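Local coordinates for PHO85 cyclin PHO80 (Saccharomyces cerevisiae, PDB 2PMI), which serves as the cyclin partner of the cyclin-dependent kinase PHO85 and keeps phosphate-starvation-responsive genes repressed when phosphate is plentiful, at residues F27-S40 and F81-L95. Sequence-based numbering, arbitrary orientation.
Sequences FNKCSRTDLVVLIS and FIRLTKFSSLEHCVL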
loop_
_atom_site.group_PDB
_atom_site.type_symbol
_atom_site.label_atom_id
_atom_site.label_comp_id
_atom_site.label_asym_id
_atom_site.label_seq_id
_atom_site.Cartn_x
_atom_site.Cartn_y
_atom_site.Cartn_z
ATOM N N PHE B 27 -2.759 -16.624 -11.156
ATOM C CA PHE B 27 -2.621 -17.355 -9.899
ATOM C C PHE B 27 -3.701 -17.036 -8.868
ATOM O O PHE B 27 -3.853 -17.753 -7.879
ATOM C CB PHE B 27 -1.212 -17.174 -9.275
ATOM C CG PHE B 27 -0.853 -15.749 -8.888
ATOM C CD1 PHE B 27 -0.233 -14.894 -9.804
ATOM C CD2 PHE B 27 -1.091 -15.284 -7.594
ATOM C CE1 PHE B 27 0.151 -13.597 -9.438
ATOM C CE2 PHE B 27 -0.715 -13.997 -7.216
ATOM C CZ PHE B 27 -0.090 -13.149 -8.144
ATOM N N ASN B 28 -4.453 -15.966 -9.101
ATOM C CA ASN B 28 -5.537 -15.587 -8.198
ATOM C C ASN B 28 -6.737 -16.508 -8.406
ATOM O O ASN B 28 -7.419 -16.884 -7.455
ATOM C CB ASN B 28 -5.969 -14.145 -8.456
ATOM C CG ASN B 28 -5.152 -13.150 -7.678
ATOM O OD1 ASN B 28 -5.283 -13.041 -6.455
ATOM N ND2 ASN B 28 -4.297 -12.414 -8.379
ATOM N N LYS B 29 -6.992 -16.849 -9.661
ATOM C CA LYS B 29 -8.097 -17.724 -10.005
ATOM C C LYS B 29 -7.653 -19.177 -9.912
ATOM O O LYS B 29 -8.216 -20.058 -10.553
ATOM C CB LYS B 29 -8.558 -17.430 -11.422
ATOM C CG LYS B 29 -9.033 -16.010 -11.644
ATOM C CD LYS B 29 -9.394 -15.828 -13.112
ATOM C CE LYS B 29 -9.941 -14.452 -13.413
ATOM N NZ LYS B 29 -10.286 -14.353 -14.858
ATOM N N CYS B 30 -6.636 -19.422 -9.102
ATOM C CA CYS B 30 -6.095 -20.760 -8.934
ATOM C C CYS B 30 -6.266 -21.224 -7.481
ATOM O O CYS B 30 -6.239 -20.410 -6.559
ATOM C CB CYS B 30 -4.624 -20.741 -9.351
ATOM S SG CYS B 30 -3.667 -22.128 -8.793
ATOM N N SER B 31 -6.446 -22.529 -7.283
ATOM C CA SER B 31 -6.650 -23.107 -5.951
ATOM C C SER B 31 -5.532 -22.864 -4.933
ATOM O O SER B 31 -4.397 -23.295 -5.142
ATOM C CB SER B 31 -6.869 -24.606 -6.091
ATOM O OG SER B 31 -6.578 -25.266 -4.876
ATOM N N ARG B 32 -5.843 -22.196 -3.825
ATOM C CA ARG B 32 -4.819 -21.938 -2.809
ATOM C C ARG B 32 -4.099 -23.227 -2.404
ATOM O O ARG B 32 -2.927 -23.215 -2.010
ATOM C CB ARG B 32 -5.423 -21.303 -1.561
ATOM C CG ARG B 32 -5.759 -19.832 -1.695
ATOM C CD ARG B 32 -6.216 -19.254 -0.346
ATOM N NE ARG B 32 -6.365 -20.294 0.675
ATOM C CZ ARG B 32 -6.636 -20.061 1.955
ATOM N NH1 ARG B 32 -6.794 -18.812 2.378
ATOM N NH2 ARG B 32 -6.740 -21.077 2.812
ATOM N N THR B 33 -4.814 -24.340 -2.485
ATOM C CA THR B 33 -4.220 -25.616 -2.140
ATOM C C THR B 33 -3.231 -25.961 -3.243
ATOM O O THR B 33 -2.085 -26.288 -2.956
ATOM C CB THR B 33 -5.310 -26.722 -1.963
ATOM O OG1 THR B 33 -5.934 -26.556 -0.683
ATOM C CG2 THR B 33 -4.709 -28.124 -2.035
ATOM N N ASP B 34 -3.654 -25.857 -4.502
ATOM C CA ASP B 34 -2.748 -26.165 -5.605
ATOM C C ASP B 34 -1.468 -25.335 -5.548
ATOM O O ASP B 34 -0.412 -25.798 -5.971
ATOM C CB ASP B 34 -3.425 -25.963 -6.963
ATOM C CG ASP B 34 -4.424 -27.049 -7.283
ATOM O OD1 ASP B 34 -4.285 -28.172 -6.762
ATOM O OD2 ASP B 34 -5.342 -26.781 -8.077
ATOM N N LEU B 35 -1.553 -24.105 -5.047
ATOM C CA LEU B 35 -0.352 -23.284 -4.937
ATOM C C LEU B 35 0.571 -23.926 -3.910
ATOM O O LEU B 35 1.661 -24.377 -4.235
ATOM C CB LEU B 35 -0.693 -21.864 -4.503
ATOM C CG LEU B 35 -1.089 -20.929 -5.648
ATOM C CD1 LEU B 35 -1.312 -19.509 -5.105
ATOM C CD2 LEU B 35 0.015 -20.958 -6.724
ATOM N N VAL B 36 0.127 -23.975 -2.666
ATOM C CA VAL B 36 0.925 -24.581 -1.629
ATOM C C VAL B 36 1.639 -25.829 -2.145
ATOM O O VAL B 36 2.786 -26.072 -1.766
ATOM C CB VAL B 36 0.065 -24.974 -0.416
ATOM C CG1 VAL B 36 0.924 -25.696 0.607
ATOM C CG2 VAL B 36 -0.565 -23.738 0.206
ATOM N N VAL B 37 0.995 -26.624 -3.000
ATOM C CA VAL B 37 1.687 -27.817 -3.490
ATOM C C VAL B 37 2.818 -27.366 -4.408
ATOM O O VAL B 37 3.987 -27.662 -4.143
ATOM C CB VAL B 37 0.751 -28.839 -4.245
ATOM C CG1 VAL B 37 -0.378 -29.292 -3.342
ATOM C CG2 VAL B 37 0.199 -28.241 -5.508
ATOM N N LEU B 38 2.478 -26.629 -5.464
ATOM C CA LEU B 38 3.489 -26.133 -6.387
ATOM C C LEU B 38 4.614 -25.437 -5.621
ATOM O O LEU B 38 5.785 -25.654 -5.905
ATOM C CB LEU B 38 2.873 -25.161 -7.402
ATOM C CG LEU B 38 1.945 -25.798 -8.439
ATOM C CD1 LEU B 38 1.499 -24.780 -9.489
ATOM C CD2 LEU B 38 2.684 -26.940 -9.103
ATOM N N ILE B 39 4.277 -24.610 -4.641
ATOM C CA ILE B 39 5.319 -23.931 -3.890
ATOM C C ILE B 39 6.142 -24.894 -3.048
ATOM O O ILE B 39 7.371 -24.876 -3.105
ATOM C CB ILE B 39 4.752 -22.848 -2.970
ATOM C CG1 ILE B 39 4.129 -21.729 -3.810
ATOM C CG2 ILE B 39 5.865 -22.292 -2.107
ATOM C CD1 ILE B 39 3.408 -20.646 -2.987
ATOM N N SER B 40 5.468 -25.728 -2.268
ATOM C CA SER B 40 6.161 -26.690 -1.415
ATOM C C SER B 40 7.129 -27.570 -2.207
ATOM O O SER B 40 8.252 -27.832 -1.771
ATOM C CB SER B 40 5.142 -27.567 -0.696
ATOM O OG SER B 40 4.334 -26.777 0.151
ATOM N N PHE B 81 2.875 -25.782 5.625
ATOM C CA PHE B 81 2.334 -24.703 4.812
ATOM C C PHE B 81 0.787 -24.579 4.854
ATOM O O PHE B 81 0.272 -23.520 5.240
ATOM C CB PHE B 81 2.801 -24.885 3.368
ATOM C CG PHE B 81 3.031 -23.594 2.621
ATOM C CD1 PHE B 81 2.709 -22.366 3.184
ATOM C CD2 PHE B 81 3.573 -23.611 1.340
ATOM C CE1 PHE B 81 2.924 -21.178 2.479
ATOM C CE2 PHE B 81 3.789 -22.428 0.635
ATOM C CZ PHE B 81 3.463 -21.213 1.206
ATOM N N ILE B 82 0.051 -25.636 4.469
ATOM C CA ILE B 82 -1.429 -25.583 4.456
ATOM C C ILE B 82 -1.968 -25.108 5.786
ATOM O O ILE B 82 -2.859 -24.255 5.857
ATOM C CB ILE B 82 -2.115 -26.957 4.178
ATOM C CG1 ILE B 82 -1.516 -28.018 5.088
ATOM C CG2 ILE B 82 -2.030 -27.331 2.706
ATOM C CD1 ILE B 82 -2.239 -29.348 5.017
ATOM N N ARG B 83 -1.429 -25.685 6.846
ATOM C CA ARG B 83 -1.837 -25.318 8.183
ATOM C C ARG B 83 -1.745 -23.798 8.319
ATOM O O ARG B 83 -2.734 -23.143 8.643
ATOM C CB ARG B 83 -0.932 -26.027 9.171
ATOM C CG ARG B 83 -1.080 -25.605 10.594
ATOM C CD ARG B 83 -0.172 -26.487 11.410
ATOM N NE ARG B 83 0.274 -25.860 12.642
ATOM C CZ ARG B 83 1.198 -26.383 13.435
ATOM N NH1 ARG B 83 1.769 -27.542 13.115
ATOM N NH2 ARG B 83 1.547 -25.747 14.545
ATOM N N LEU B 84 -0.564 -23.238 8.051
ATOM C CA LEU B 84 -0.374 -21.795 8.129
ATOM C C LEU B 84 -1.372 -21.156 7.187
ATOM O O LEU B 84 -1.975 -20.128 7.502
ATOM C CB LEU B 84 1.026 -21.390 7.670
ATOM C CG LEU B 84 2.296 -21.886 8.372
ATOM C CD1 LEU B 84 3.444 -20.935 8.009
ATOM C CD2 LEU B 84 2.106 -21.938 9.893
ATOM N N THR B 85 -1.540 -21.780 6.024
ATOM C CA THR B 85 -2.452 -21.287 4.994
ATOM C C THR B 85 -3.930 -21.309 5.379
ATOM O O THR B 85 -4.678 -20.377 5.049
ATOM C CB THR B 85 -2.301 -22.093 3.685
ATOM O OG1 THR B 85 -0.928 -22.080 3.271
ATOM C CG2 THR B 85 -3.178 -21.496 2.581
ATOM N N LYS B 86 -4.348 -22.368 6.074
ATOM C CA LYS B 86 -5.746 -22.518 6.471
ATOM C C LYS B 86 -6.157 -21.736 7.703
ATOM O O LYS B 86 -7.123 -20.983 7.670
ATOM C CB LYS B 86 -6.069 -24.001 6.682
ATOM C CG LYS B 86 -5.721 -24.863 5.467
ATOM C CD LYS B 86 -6.241 -24.217 4.167
ATOM C CE LYS B 86 -5.686 -24.895 2.916
ATOM N NZ LYS B 86 -6.102 -24.203 1.657
ATOM N N PHE B 87 -5.402 -21.899 8.780
ATOM C CA PHE B 87 -5.713 -21.248 10.039
ATOM C C PHE B 87 -5.225 -19.808 10.198
ATOM O O PHE B 87 -5.123 -19.287 11.321
ATOM C CB PHE B 87 -5.206 -22.131 11.182
ATOM C CG PHE B 87 -5.759 -23.537 11.144
ATOM C CD1 PHE B 87 -5.369 -24.430 10.146
ATOM C CD2 PHE B 87 -6.691 -23.960 12.086
ATOM C CE1 PHE B 87 -5.896 -25.725 10.084
ATOM C CE2 PHE B 87 -7.221 -25.253 12.028
ATOM C CZ PHE B 87 -6.820 -26.136 11.022
ATOM N N SER B 88 -4.933 -19.167 9.070
ATOM C CA SER B 88 -4.491 -17.772 9.047
ATOM C C SER B 88 -4.913 -17.174 7.728
ATOM O O SER B 88 -4.504 -16.074 7.369
ATOM C CB SER B 88 -2.978 -17.660 9.213
ATOM O OG SER B 88 -2.635 -17.560 10.586
ATOM N N SER B 89 -5.751 -17.929 7.023
ATOM C CA SER B 89 -6.295 -17.527 5.735
ATOM C C SER B 89 -5.354 -16.633 4.932
ATOM O O SER B 89 -5.707 -15.520 4.525
ATOM C CB SER B 89 -7.657 -16.838 5.930
ATOM O OG SER B 89 -7.714 -16.078 7.131
ATOM N N LEU B 90 -4.150 -17.143 4.704
ATOM C CA LEU B 90 -3.168 -16.411 3.944
ATOM C C LEU B 90 -3.715 -16.328 2.516
ATOM O O LEU B 90 -4.211 -17.328 1.986
ATOM C CB LEU B 90 -1.824 -17.160 3.954
ATOM C CG LEU B 90 -1.115 -17.575 5.258
ATOM C CD1 LEU B 90 0.071 -18.482 4.911
ATOM C CD2 LEU B 90 -0.653 -16.350 6.031
ATOM N N GLU B 91 -3.627 -15.136 1.919
ATOM C CA GLU B 91 -4.072 -14.878 0.550
ATOM C C GLU B 91 -3.056 -15.388 -0.480
ATOM O O GLU B 91 -1.879 -15.554 -0.166
ATOM C CB GLU B 91 -4.251 -13.374 0.326
ATOM C CG GLU B 91 -5.199 -12.674 1.294
ATOM C CD GLU B 91 -5.500 -11.234 0.880
ATOM O OE1 GLU B 91 -5.912 -11.022 -0.278
ATOM O OE2 GLU B 91 -5.334 -10.312 1.709
ATOM N N HIS B 92 -3.522 -15.600 -1.714
ATOM C CA HIS B 92 -2.702 -16.070 -2.842
ATOM C C HIS B 92 -1.385 -15.310 -3.005
ATOM O O HIS B 92 -0.311 -15.884 -2.842
ATOM C CB HIS B 92 -3.489 -15.941 -4.137
ATOM C CG HIS B 92 -4.779 -16.694 -4.130
ATOM N ND1 HIS B 92 -4.950 -17.883 -4.806
ATOM C CD2 HIS B 92 -5.946 -16.451 -3.490
ATOM C CE1 HIS B 92 -6.166 -18.341 -4.580
ATOM N NE2 HIS B 92 -6.789 -17.491 -3.784
ATOM N N CYS B 93 -1.475 -14.031 -3.359
ATOM C CA CYS B 93 -0.291 -13.202 -3.512
ATOM C C CYS B 93 0.662 -13.418 -2.333
ATOM O O CYS B 93 1.872 -13.524 -2.517
ATOM C CB CYS B 93 -0.673 -11.722 -3.571
ATOM S SG CYS B 93 -1.764 -11.254 -4.928
ATOM N N VAL B 94 0.134 -13.474 -1.117
ATOM C CA VAL B 94 1.009 -13.687 0.023
ATOM C C VAL B 94 1.750 -15.020 -0.104
ATOM O O VAL B 94 2.865 -15.153 0.357
ATOM C CB VAL B 94 0.224 -13.647 1.357
ATOM C CG1 VAL B 94 1.111 -14.104 2.528
ATOM C CG2 VAL B 94 -0.234 -12.245 1.614
ATOM N N LEU B 95 1.127 -16.003 -0.738
ATOM C CA LEU B 95 1.754 -17.306 -0.914
ATOM C C LEU B 95 2.945 -17.167 -1.859
ATOM O O LEU B 95 4.065 -17.570 -1.539
ATOM C CB LEU B 95 0.744 -18.296 -1.500
ATOM C CG LEU B 95 -0.586 -18.437 -0.756
ATOM C CD1 LEU B 95 -1.465 -19.430 -1.496
ATOM C CD2 LEU B 95 -0.347 -18.899 0.693
#
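V36 and I39 pack against F81 in the all-helical cyclin fold, where the start of helix 32-51 runs roughly antiparallel to the end of helix 77-86, at 145° with the short axes 10.2 Å apart, and also meets the start of helix 92-108. This is the tight part of the contact. V36 divides its branches: CG1, anti to the backbone N (chi1 176°), lies 3.4 Å from F81 CB, while CG2 sits over one face of the F81 ring near its rim and reaches T85 OG1. The ring edge is met by I39 CG2, 3.4 Å from F81 CE2, and by S40 OG. Both hydroxyls beside this apolar patch are tied to their own helices, S40 OG giving a hydrogen bond to V36 O and T85 OG1 one to F81 O. Further along, L35 CD1 touches L95 CD1 at 3.6 Å, and I39 CD1 rests on L95 O. F81 also touches L123 of helix 119-134. The side chain of R32 sits as a knob among T85, K86, H92 and L95, with T85 CG2 over one guanidinium face.

The looser, polar side is the rim formed by K86, T33 and S89. Here R32 NH2 and K86 NZ, two donors that do not bond, lie 3.4 Å apart, and K86 NZ makes a weak hydrogen bond to T33 OG1. Packing is closer at the turn preceding helix 32-51, where buried F27 offers its ring edge to C93 SG. H92 is sandwiched between this turn and R32: its ND1 gives a weak, bent hydrogen bond to F27 O (3.3 Å, 124°), N28 O covers one face of the imidazole, and on the opposite face R32 CG makes a CH-pi contact, 3.5 Å from the H92 ring centroid.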